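Long-range contacts in Alpha/beta hydrolase (PDB 3BWX), which probably acts as a hydrolase, built on the alpha/beta-hydrolase fold and carrying bound calcium ions in its crystal form: residues W10-R21 against L59-D70; P119-D129 against A224-G235. The protein carries 1 engineered substitution. All blocks are in the same frame, centred on the assembly; numbering follows the deposited sequence.

Contact 1: residues W10-R21 against L59-D70. With EDO (1,2-ethanediol), chain R; EDO (1,2-ethanediol), chain I.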
loop_
_atom_site.group_PDB
_atom_site.type_symbol
_atom_site.label_atom_id
_atom_site.label_comp_id
_atom_site.label_asym_id
_atom_site.label_seq_id
_atom_site.Cartn_x
_atom_site.Cartn_y
_atom_site.Cartn_z
ATOM N N TRP A 10 -9.056 12.733 -9.109
ATOM C CA TRP A 10 -10.397 12.199 -9.437
ATOM C C TRP A 10 -11.288 12.616 -8.306
ATOM O O TRP A 10 -10.803 13.060 -7.281
ATOM C CB TRP A 10 -10.407 10.679 -9.660
ATOM C CG TRP A 10 -10.496 9.748 -8.465
ATOM C CD1 TRP A 10 -11.592 9.095 -8.035
ATOM C CD2 TRP A 10 -9.419 9.298 -7.641
ATOM N NE1 TRP A 10 -11.279 8.253 -7.017
ATOM C CE2 TRP A 10 -9.960 8.424 -6.680
ATOM C CE3 TRP A 10 -8.088 9.663 -7.538
ATOM C CZ2 TRP A 10 -9.185 7.805 -5.729
ATOM C CZ3 TRP A 10 -7.324 9.065 -6.597
ATOM C CH2 TRP A 10 -7.862 8.165 -5.679
ATOM N N THR A 11 -12.594 12.528 -8.507
ATOM C CA THR A 11 -13.555 12.950 -7.507
ATOM C C THR A 11 -14.342 11.764 -6.863
ATOM O O THR A 11 -14.914 10.950 -7.570
ATOM C CB THR A 11 -14.577 13.946 -8.140
ATOM O OG1 THR A 11 -13.862 15.015 -8.733
ATOM C CG2 THR A 11 -15.515 14.491 -7.080
ATOM N N SER A 12 -14.421 11.748 -5.544
ATOM C CA SER A 12 -15.213 10.723 -4.859
ATOM C C SER A 12 -16.701 11.065 -5.011
ATOM O O SER A 12 -17.058 12.220 -5.266
ATOM C CB SER A 12 -14.823 10.634 -3.390
ATOM O OG SER A 12 -15.301 11.749 -2.687
ATOM N N SER A 13 -17.578 10.070 -4.827
ATOM C CA SER A 13 -19.024 10.333 -4.861
ATOM C C SER A 13 -19.438 11.462 -3.976
ATOM O O SER A 13 -20.326 12.214 -4.359
ATOM C CB SER A 13 -19.818 9.071 -4.498
ATOM O OG SER A 13 -19.546 8.616 -3.194
ATOM N N ASP A 14 -18.863 11.500 -2.784
ATOM C CA ASP A 14 -19.212 12.471 -1.781
ATOM C C ASP A 14 -18.425 13.782 -1.883
ATOM O O ASP A 14 -18.536 14.673 -1.014
ATOM C CB ASP A 14 -19.190 11.873 -0.364
ATOM C CG ASP A 14 -17.874 11.233 0.019
ATOM O OD1 ASP A 14 -17.025 10.988 -0.840
ATOM O OD2 ASP A 14 -17.700 10.951 1.228
ATOM N N GLY A 15 -17.696 13.952 -2.973
ATOM C CA GLY A 15 -17.208 15.271 -3.308
ATOM C C GLY A 15 -15.746 15.638 -2.999
ATOM O O GLY A 15 -15.331 16.791 -3.173
ATOM N N LEU A 16 -14.963 14.646 -2.563
ATOM C CA LEU A 16 -13.538 14.874 -2.272
ATOM C C LEU A 16 -12.714 14.820 -3.537
ATOM O O LEU A 16 -12.952 13.999 -4.412
ATOM C CB LEU A 16 -12.985 13.818 -1.296
ATOM C CG LEU A 16 -13.593 13.818 0.114
ATOM C CD1 LEU A 16 -12.810 12.783 0.981
ATOM C CD2 LEU A 16 -13.642 15.192 0.733
ATOM N N ARG A 17 -11.710 15.703 -3.617
ATOM C CA ARG A 17 -10.691 15.628 -4.618
ATOM C C ARG A 17 -9.598 14.730 -4.108
ATOM O O ARG A 17 -8.907 15.039 -3.154
ATOM C CB ARG A 17 -10.102 17.011 -4.917
ATOM C CG ARG A 17 -9.149 17.040 -6.126
ATOM C CD ARG A 17 -8.343 18.344 -6.222
ATOM N NE ARG A 17 -7.361 18.471 -5.139
ATOM C CZ ARG A 17 -6.791 19.613 -4.710
ATOM N NH1 ARG A 17 -7.102 20.811 -5.240
ATOM N NH2 ARG A 17 -5.935 19.556 -3.708
ATOM N N LEU A 18 -9.451 13.607 -4.782
ATOM C CA LEU A 18 -8.463 12.592 -4.400
ATOM C C LEU A 18 -7.338 12.626 -5.452
ATOM O O LEU A 18 -7.550 12.970 -6.628
ATOM C CB LEU A 18 -9.138 11.243 -4.339
ATOM C CG LEU A 18 -10.292 11.174 -3.330
ATOM C CD1 LEU A 18 -10.866 9.730 -3.305
ATOM C CD2 LEU A 18 -9.848 11.597 -1.885
ATOM N N HIS A 19 -6.154 12.261 -4.997
ATOM C CA HIS A 19 -4.902 12.467 -5.748
ATOM C C HIS A 19 -4.199 11.178 -6.149
ATOM O O HIS A 19 -4.142 10.242 -5.377
ATOM C CB HIS A 19 -3.980 13.281 -4.899
ATOM C CG HIS A 19 -2.625 13.488 -5.469
ATOM N ND1 HIS A 19 -1.481 13.088 -4.798
ATOM C CD2 HIS A 19 -2.206 14.047 -6.634
ATOM C CE1 HIS A 19 -0.419 13.386 -5.544
ATOM N NE2 HIS A 19 -0.831 14.002 -6.639
ATOM N N PHE A 20 -3.695 11.151 -7.387
ATOM C CA PHE A 20 -2.795 10.073 -7.814
ATOM C C PHE A 20 -1.646 10.624 -8.616
ATOM O O PHE A 20 -1.815 11.624 -9.362
ATOM C CB PHE A 20 -3.452 8.894 -8.594
ATOM C CG PHE A 20 -4.097 9.239 -9.905
ATOM C CD1 PHE A 20 -5.328 9.907 -9.974
ATOM C CD2 PHE A 20 -3.509 8.841 -11.096
ATOM C CE1 PHE A 20 -5.897 10.161 -11.219
ATOM C CE2 PHE A 20 -4.129 9.075 -12.309
ATOM C CZ PHE A 20 -5.275 9.736 -12.353
ATOM N N ARG A 21 -0.480 10.003 -8.432
ATOM C CA ARG A 21 0.657 10.250 -9.325
ATOM C C ARG A 21 0.511 9.367 -10.517
ATOM O O ARG A 21 0.199 8.181 -10.355
ATOM C CB ARG A 21 1.981 10.009 -8.682
ATOM C CG ARG A 21 2.294 10.949 -7.506
ATOM C CD ARG A 21 3.701 10.689 -6.904
ATOM N NE ARG A 21 4.147 11.759 -6.018
ATOM C CZ ARG A 21 5.323 11.753 -5.401
ATOM N NH1 ARG A 21 6.115 10.738 -5.540
ATOM N NH2 ARG A 21 5.693 12.797 -4.668
ATOM N N LEU A 59 -0.003 4.118 -11.953
ATOM C CA LEU A 59 -0.898 5.010 -11.194
ATOM C C LEU A 59 -0.678 4.739 -9.703
ATOM O O LEU A 59 -0.796 3.572 -9.247
ATOM C CB LEU A 59 -2.367 4.714 -11.491
ATOM C CG LEU A 59 -3.009 5.227 -12.771
ATOM C CD1 LEU A 59 -2.623 4.290 -13.839
ATOM C CD2 LEU A 59 -4.560 5.377 -12.646
ATOM N N CYS A 60 -0.446 5.813 -8.931
ATOM C CA CYS A 60 -0.172 5.730 -7.490
ATOM C C CYS A 60 -1.148 6.614 -6.759
ATOM O O CYS A 60 -0.842 7.765 -6.431
ATOM C CB CYS A 60 1.243 6.132 -7.175
ATOM S SG CYS A 60 2.492 5.104 -7.945
ATOM N N PRO A 61 -2.324 6.070 -6.490
ATOM C CA PRO A 61 -3.332 6.843 -5.770
ATOM C C PRO A 61 -3.113 6.914 -4.275
ATOM O O PRO A 61 -2.537 6.044 -3.708
ATOM C CB PRO A 61 -4.630 6.091 -6.061
ATOM C CG PRO A 61 -4.149 4.661 -6.163
ATOM C CD PRO A 61 -2.851 4.769 -6.905
ATOM N N GLU A 62 -3.675 7.947 -3.649
ATOM C CA GLU A 62 -3.673 8.148 -2.206
ATOM C C GLU A 62 -5.135 8.199 -1.725
ATOM O O GLU A 62 -5.948 8.925 -2.304
ATOM C CB GLU A 62 -3.000 9.498 -1.886
ATOM C CG GLU A 62 -1.685 9.632 -2.614
ATOM C CD GLU A 62 -0.891 10.814 -2.209
ATOM O OE1 GLU A 62 -1.366 11.989 -2.285
ATOM O OE2 GLU A 62 0.251 10.544 -1.820
HETATM N N MSE A 63 -5.445 7.418 -0.688
HETATM C CA MSE A 63 -6.803 7.401 -0.202
HETATM C C MSE A 63 -7.164 8.717 0.492
HETATM O O MSE A 63 -6.270 9.527 0.880
HETATM C CB MSE A 63 -6.994 6.217 0.732
HETATM C CG MSE A 63 -6.837 4.910 0.002
HETATM SE SE MSE A 63 -7.939 4.550 -1.609
HETATM C CE MSE A 63 -6.842 5.460 -2.985
ATOM N N ARG A 64 -8.459 8.959 0.654
ATOM C CA ARG A 64 -8.906 10.146 1.373
ATOM C C ARG A 64 -8.172 10.152 2.708
ATOM O O ARG A 64 -7.997 9.096 3.357
ATOM C CB ARG A 64 -10.422 10.138 1.618
ATOM C CG ARG A 64 -10.951 8.900 2.337
ATOM C CD ARG A 64 -12.446 8.908 2.609
ATOM N NE ARG A 64 -13.169 8.871 1.357
ATOM C CZ ARG A 64 -14.365 9.379 1.137
ATOM N NH1 ARG A 64 -14.999 10.047 2.061
ATOM N NH2 ARG A 64 -14.903 9.250 -0.071
ATOM N N GLY A 65 -7.723 11.334 3.101
ATOM C CA GLY A 65 -7.038 11.544 4.372
ATOM C C GLY A 65 -5.552 11.256 4.356
ATOM O O GLY A 65 -4.909 11.329 5.411
ATOM N N ARG A 66 -5.005 10.873 3.204
ATOM C CA ARG A 66 -3.571 10.584 3.114
ATOM C C ARG A 66 -2.933 11.446 2.050
ATOM O O ARG A 66 -3.499 11.675 0.983
ATOM C CB ARG A 66 -3.283 9.120 2.751
ATOM C CG ARG A 66 -3.603 8.112 3.847
ATOM C CD ARG A 66 -5.072 7.785 3.982
ATOM N NE ARG A 66 -5.258 6.624 4.842
ATOM C CZ ARG A 66 -6.419 6.285 5.376
ATOM N NH1 ARG A 66 -7.513 6.971 5.139
ATOM N NH2 ARG A 66 -6.456 5.236 6.161
ATOM N N GLY A 67 -1.721 11.907 2.339
ATOM C CA GLY A 67 -0.952 12.653 1.338
ATOM C C GLY A 67 -1.677 13.880 0.898
ATOM O O GLY A 67 -2.167 14.656 1.735
ATOM N N ASP A 68 -1.765 14.084 -0.415
ATOM C CA ASP A 68 -2.406 15.281 -0.979
ATOM C C ASP A 68 -3.880 15.072 -1.262
ATOM O O ASP A 68 -4.541 15.960 -1.758
ATOM C CB ASP A 68 -1.726 15.691 -2.288
ATOM C CG ASP A 68 -0.381 16.357 -2.087
ATOM O OD1 ASP A 68 0.084 16.405 -0.916
ATOM O OD2 ASP A 68 0.225 16.803 -3.109
ATOM N N SER A 69 -4.406 13.881 -0.960
ATOM C CA SER A 69 -5.853 13.701 -1.082
ATOM C C SER A 69 -6.609 14.491 -0.020
ATOM O O SER A 69 -6.136 14.691 1.085
ATOM C CB SER A 69 -6.208 12.212 -1.019
ATOM O OG SER A 69 -5.932 11.534 -2.240
ATOM N N ASP A 70 -7.797 14.942 -0.379
ATOM C CA ASP A 70 -8.585 15.696 0.531
ATOM C C ASP A 70 -8.866 14.891 1.766
ATOM O O ASP A 70 -8.981 13.651 1.710
ATOM C CB ASP A 70 -9.948 16.110 -0.054
ATOM C CG ASP A 70 -9.895 17.346 -0.958
ATOM O OD1 ASP A 70 -8.831 17.986 -1.127
ATOM O OD2 ASP A 70 -10.953 17.653 -1.532
HETATM C C1 EDO R . 2.127 13.370 -2.941
HETATM O O1 EDO R . 2.643 14.554 -2.332
HETATM C C2 EDO R . 2.412 12.240 -1.998
HETATM O O2 EDO R . 1.665 12.533 -0.839
HETATM C C1 EDO I . -10.719 15.705 -10.629
HETATM O O1 EDO I . -10.265 16.995 -10.342
HETATM C C2 EDO I . -11.927 15.833 -11.533
HETATM O O2 EDO I . -12.736 14.717 -11.231
HETATM O O HOH W 1 -6.390 16.169 -3.919
HETATM O O HOH W 2 -6.128 18.095 -0.810
#
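H19 and E62 lie side by side in the antiparallel opening of an alpha/beta-hydrolase sheet, where strand 17-23 runs against strand 58-61. Backbone bonds pair R21 with C60, and E62 N reaches H19 O; farther on, through the turns of residues 63-70, side chains do much of the pairing. With CG of H19 anti to the backbone N (chi1 175°), the imidazole points ND1 within its own plane at E62 OE1, 2.7 Å away and almost straight at 176°. The proton arrives from above the carboxylate plane, and D68 N reaches E62 OE1 from the opposite face at 2.8 Å, a double grip that limits the carboxylate's rotation. NE2 of H19 is taken by D7. S69 OG works as a relay, accepting from H19 N at 2.9 Å and donating to E62 O. R17 N bonds to D70 OD2, a side-chain oxygen standing in for a backbone carbonyl, while D70 N returns to R17 O. On the apolar side, W10 lays CH2 against P61 CB (3.9 Å) and meets CE of selenomethionine M63 at the ring edge; its NE1 bonds to D86 O. L16 CD1 sits over one face of the R64 guanidinium, which also pairs through NE with D86 and forms an end-on, two-nitrogen salt bridge with D14: NH2 lies 2.8 Å from OD1, which S12 OG also reaches, and NH1 3.0 Å from OD2.

Contact 2: residues P119-D129 against A224-G235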
loop_
_atom_site.group_PDB
_atom_site.type_symbol
_atom_site.label_atom_id
_atom_site.label_comp_id
_atom_site.label_asym_id
_atom_site.label_seq_id
_atom_site.Cartn_x
_atom_site.Cartn_y
_atom_site.Cartn_z
ATOM N N PRO A 119 -12.719 -11.089 -11.254
ATOM C CA PRO A 119 -11.279 -11.336 -11.289
ATOM C C PRO A 119 -10.607 -11.177 -12.629
ATOM O O PRO A 119 -9.423 -10.869 -12.668
ATOM C CB PRO A 119 -11.145 -12.784 -10.770
ATOM C CG PRO A 119 -12.397 -12.965 -9.939
ATOM C CD PRO A 119 -13.475 -12.199 -10.658
ATOM N N ALA A 120 -11.348 -11.279 -13.732
ATOM C CA ALA A 120 -10.717 -11.140 -15.034
ATOM C C ALA A 120 -10.196 -9.729 -15.262
ATOM O O ALA A 120 -9.373 -9.507 -16.143
ATOM C CB ALA A 120 -11.694 -11.507 -16.136
ATOM N N ARG A 121 -10.663 -8.759 -14.479
ATOM C CA ARG A 121 -10.174 -7.398 -14.602
ATOM C C ARG A 121 -8.695 -7.269 -14.159
ATOM O O ARG A 121 -8.032 -6.259 -14.447
ATOM C CB ARG A 121 -11.043 -6.428 -13.755
ATOM C CG ARG A 121 -10.699 -6.444 -12.250
ATOM C CD ARG A 121 -11.740 -5.874 -11.310
ATOM N NE ARG A 121 -12.110 -4.522 -11.631
ATOM C CZ ARG A 121 -12.795 -3.687 -10.837
ATOM N NH1 ARG A 121 -13.158 -4.002 -9.597
ATOM N NH2 ARG A 121 -13.111 -2.475 -11.307
ATOM N N ILE A 122 -8.206 -8.246 -13.385
ATOM C CA ILE A 122 -6.858 -8.207 -12.835
ATOM C C ILE A 122 -5.970 -8.921 -13.830
ATOM O O ILE A 122 -6.065 -10.135 -14.018
ATOM C CB ILE A 122 -6.773 -8.939 -11.469
ATOM C CG1 ILE A 122 -7.668 -8.261 -10.421
ATOM C CG2 ILE A 122 -5.302 -9.053 -10.985
ATOM C CD1 ILE A 122 -7.276 -6.820 -10.045
ATOM N N ALA A 123 -5.085 -8.186 -14.487
ATOM C CA ALA A 123 -4.112 -8.797 -15.397
ATOM C C ALA A 123 -3.096 -9.646 -14.637
ATOM O O ALA A 123 -2.711 -10.704 -15.099
ATOM C CB ALA A 123 -3.430 -7.705 -16.242
ATOM N N ALA A 124 -2.678 -9.134 -13.498
ATOM C CA ALA A 124 -1.780 -9.805 -12.564
ATOM C C ALA A 124 -1.780 -8.991 -11.283
ATOM O O ALA A 124 -2.234 -7.814 -11.279
ATOM C CB ALA A 124 -0.366 -9.931 -13.171
ATOM N N ALA A 125 -1.251 -9.551 -10.192
ATOM C CA ALA A 125 -1.262 -8.857 -8.930
ATOM C C ALA A 125 -0.060 -9.259 -8.056
ATOM O O ALA A 125 0.523 -10.336 -8.170
ATOM C CB ALA A 125 -2.561 -9.069 -8.166
ATOM N N VAL A 126 0.243 -8.351 -7.144
ATOM C CA VAL A 126 1.239 -8.516 -6.126
ATOM C C VAL A 126 0.609 -8.166 -4.805
ATOM O O VAL A 126 0.067 -7.078 -4.689
ATOM C CB VAL A 126 2.444 -7.572 -6.369
ATOM C CG1 VAL A 126 3.499 -7.734 -5.212
ATOM C CG2 VAL A 126 3.085 -7.801 -7.741
ATOM N N LEU A 127 0.673 -9.070 -3.830
ATOM C CA LEU A 127 0.236 -8.815 -2.453
ATOM C C LEU A 127 1.512 -8.662 -1.647
ATOM O O LEU A 127 2.322 -9.592 -1.562
ATOM C CB LEU A 127 -0.624 -9.937 -1.870
ATOM C CG LEU A 127 -2.052 -10.128 -2.396
ATOM C CD1 LEU A 127 -2.669 -11.392 -1.759
ATOM C CD2 LEU A 127 -2.911 -8.864 -2.109
ATOM N N ASN A 128 1.706 -7.496 -1.082
ATOM C CA ASN A 128 2.912 -7.224 -0.312
ATOM C C ASN A 128 2.614 -7.289 1.170
ATOM O O ASN A 128 2.042 -6.374 1.780
ATOM C CB ASN A 128 3.504 -5.906 -0.681
ATOM C CG ASN A 128 4.757 -5.590 0.089
ATOM O OD1 ASN A 128 5.506 -6.485 0.502
ATOM N ND2 ASN A 128 5.024 -4.313 0.242
ATOM N N ASP A 129 2.989 -8.429 1.732
ATOM C CA ASP A 129 2.972 -8.697 3.183
ATOM C C ASP A 129 1.590 -8.586 3.796
ATOM O O ASP A 129 1.375 -7.981 4.859
ATOM C CB ASP A 129 4.027 -7.893 3.969
ATOM C CG ASP A 129 4.479 -8.611 5.244
ATOM O OD1 ASP A 129 5.063 -9.671 5.091
ATOM O OD2 ASP A 129 4.188 -8.155 6.367
ATOM N N ALA A 224 -10.138 -15.955 -5.068
ATOM C CA ALA A 224 -10.570 -15.366 -6.314
ATOM C C ALA A 224 -9.414 -14.613 -6.976
ATOM O O ALA A 224 -9.196 -14.727 -8.176
ATOM C CB ALA A 224 -11.784 -14.454 -6.112
ATOM N N LEU A 225 -8.676 -13.844 -6.179
ATOM C CA LEU A 225 -7.463 -13.196 -6.690
ATOM C C LEU A 225 -6.432 -14.185 -7.251
ATOM O O LEU A 225 -5.815 -13.932 -8.296
ATOM C CB LEU A 225 -6.800 -12.305 -5.613
ATOM C CG LEU A 225 -5.575 -11.468 -6.008
ATOM C CD1 LEU A 225 -5.862 -10.467 -7.156
ATOM C CD2 LEU A 225 -5.051 -10.718 -4.808
ATOM N N ALA A 226 -6.225 -15.289 -6.536
ATOM C CA ALA A 226 -5.270 -16.307 -6.927
ATOM C C ALA A 226 -5.625 -17.093 -8.168
ATOM O O ALA A 226 -4.807 -17.896 -8.633
ATOM C CB ALA A 226 -5.057 -17.265 -5.767
ATOM N N THR A 227 -6.835 -16.919 -8.706
ATOM C CA THR A 227 -7.106 -17.395 -10.062
ATOM C C THR A 227 -6.391 -16.618 -11.189
ATOM O O THR A 227 -6.433 -17.039 -12.364
ATOM C CB THR A 227 -8.641 -17.445 -10.392
ATOM O OG1 THR A 227 -9.153 -16.108 -10.512
ATOM C CG2 THR A 227 -9.429 -18.224 -9.327
ATOM N N ARG A 228 -5.767 -15.479 -10.847
ATOM C CA ARG A 228 -5.060 -14.629 -11.774
ATOM C C ARG A 228 -3.583 -14.751 -11.391
ATOM O O ARG A 228 -3.300 -15.141 -10.247
ATOM C CB ARG A 228 -5.548 -13.190 -11.628
ATOM C CG ARG A 228 -7.105 -13.069 -11.663
ATOM C CD ARG A 228 -7.709 -13.548 -12.986
ATOM N NE ARG A 228 -7.048 -12.801 -14.025
ATOM C CZ ARG A 228 -6.419 -13.300 -15.074
ATOM N NH1 ARG A 228 -6.466 -14.598 -15.353
ATOM N NH2 ARG A 228 -5.755 -12.481 -15.870
ATOM N N PRO A 229 -2.657 -14.398 -12.306
ATOM C CA PRO A 229 -1.213 -14.439 -11.956
ATOM C C PRO A 229 -0.906 -13.625 -10.719
ATOM O O PRO A 229 -1.303 -12.439 -10.625
ATOM C CB PRO A 229 -0.530 -13.862 -13.188
ATOM C CG PRO A 229 -1.521 -14.105 -14.311
ATOM C CD PRO A 229 -2.885 -14.023 -13.708
ATOM N N LEU A 230 -0.219 -14.236 -9.762
ATOM C CA LEU A 230 -0.063 -13.663 -8.437
ATOM C C LEU A 230 1.304 -13.931 -7.875
ATOM O O LEU A 230 1.793 -15.063 -7.864
ATOM C CB LEU A 230 -1.146 -14.205 -7.476
ATOM C CG LEU A 230 -1.184 -13.599 -6.066
ATOM C CD1 LEU A 230 -1.429 -12.079 -5.959
ATOM C CD2 LEU A 230 -2.266 -14.380 -5.242
ATOM N N LEU A 231 1.854 -12.855 -7.333
ATOM C CA LEU A 231 3.013 -12.858 -6.461
ATOM C C LEU A 231 2.608 -12.403 -5.075
ATOM O O LEU A 231 1.903 -11.385 -4.931
ATOM C CB LEU A 231 4.061 -11.876 -6.989
ATOM C CG LEU A 231 5.261 -11.495 -6.062
ATOM C CD1 LEU A 231 6.165 -12.705 -5.759
ATOM C CD2 LEU A 231 6.088 -10.319 -6.678
ATOM N N VAL A 232 3.103 -13.143 -4.082
ATOM C CA VAL A 232 2.991 -12.787 -2.679
ATOM C C VAL A 232 4.394 -12.513 -2.139
ATOM O O VAL A 232 5.254 -13.399 -2.204
ATOM C CB VAL A 232 2.305 -13.871 -1.857
ATOM C CG1 VAL A 232 2.159 -13.403 -0.400
ATOM C CG2 VAL A 232 0.957 -14.207 -2.410
ATOM N N LEU A 233 4.654 -11.322 -1.651
ATOM C CA LEU A 233 5.878 -10.981 -0.955
ATOM C C LEU A 233 5.619 -11.046 0.548
ATOM O O LEU A 233 4.599 -10.599 1.066
ATOM C CB LEU A 233 6.376 -9.556 -1.366
ATOM C CG LEU A 233 6.804 -9.377 -2.838
ATOM C CD1 LEU A 233 6.885 -7.920 -3.268
ATOM C CD2 LEU A 233 8.128 -10.100 -3.121
ATOM N N ARG A 234 6.564 -11.560 1.300
ATOM C CA ARG A 234 6.450 -11.643 2.744
ATOM C C ARG A 234 7.781 -11.215 3.365
ATOM O O ARG A 234 8.843 -11.708 2.948
ATOM C CB ARG A 234 6.132 -13.093 3.197
ATOM C CG ARG A 234 5.989 -13.185 4.679
ATOM C CD ARG A 234 5.763 -14.570 5.202
ATOM N NE ARG A 234 5.757 -14.394 6.645
ATOM C CZ ARG A 234 6.758 -14.628 7.492
ATOM N NH1 ARG A 234 7.873 -15.266 7.117
ATOM N NH2 ARG A 234 6.627 -14.289 8.757
ATOM N N GLY A 235 7.731 -10.367 4.394
ATOM C CA GLY A 235 8.891 -10.154 5.222
ATOM C C GLY A 235 9.144 -11.354 6.124
ATOM O O GLY A 235 8.215 -11.780 6.803
#
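A125 and L127 pack against L225 where two parallel strands, 122-128 and 230-235, share a ladder in register. The four bridges from A125-L230 to N128-L233 are joined by alternating backbone bonds, and aliphatic groups pack on both faces. On the face of A125 and L127, L225 carries CG anti to its backbone nitrogen (chi1 -176°), which brings CD1 to 3.7 Å from A125 CB and lets CD2 meet L127 tip to tip, while L230 CD1 fills in beside A125 CB. On the other face V126 and L231 point the same way, and V126 CG1 stands 3.9 Å from both L231 CD2 and L233 CD1; L281 of helix 272-282 packs on V126 and L231. N128 is the polar exception, its ND2 bonded to T104 and its OD1 buried without a partner.

Packing thins at the 119-121 end, where A120 and T227 are exposed, P119 is partly so, and apolar contact is sparse: P119 CG lies 4.2 Å from A224 CB. R228, bent at chi2 and chi3, brings its guanidinium edge-on to I122 O and grips that one oxygen side-on, from NE at 2.8 Å and from NH2 at 3.0 Å. P229 CD lies over the centre of one guanidinium face. An alanine replacing R228 takes away both donors, which would probably leave the I122 carbonyl without these partners and the 3-10 segment 119-121 less firmly tied to the loop before strand 230-235.

At the strand ends D129 OD1 accepts G235 N from above the carboxylate plane at 2.8 Å, while OD2 bonds to H265 and S238. Lying just after strand 122-128 and near a putative nucleophile elbow, D129 is consistent with the alternative acid site of some alpha/beta-hydrolases.

Overall arrangement
Both contacts are largely buried and belong to the same mixed sheet, yet they share no strand. Contact 1 lies at the antiparallel side and takes in the end of the outermost strand 6-11, and contact 2 joins two parallel strands toward the other side; their centres are 24 Å apart and they do not touch. The chemistry follows the place: where strand 58-61 gives way to loop, contact 1 depends on carboxylates, a histidine and an arginine-aspartate salt bridge, with waters and glycol at its rim. Contact 2 relies on a regular backbone ladder and aliphatic packing, with polar groups gathered mainly at its two ends. Together they illustrate how one sheet combines side-chain pairing with plain strand pairing.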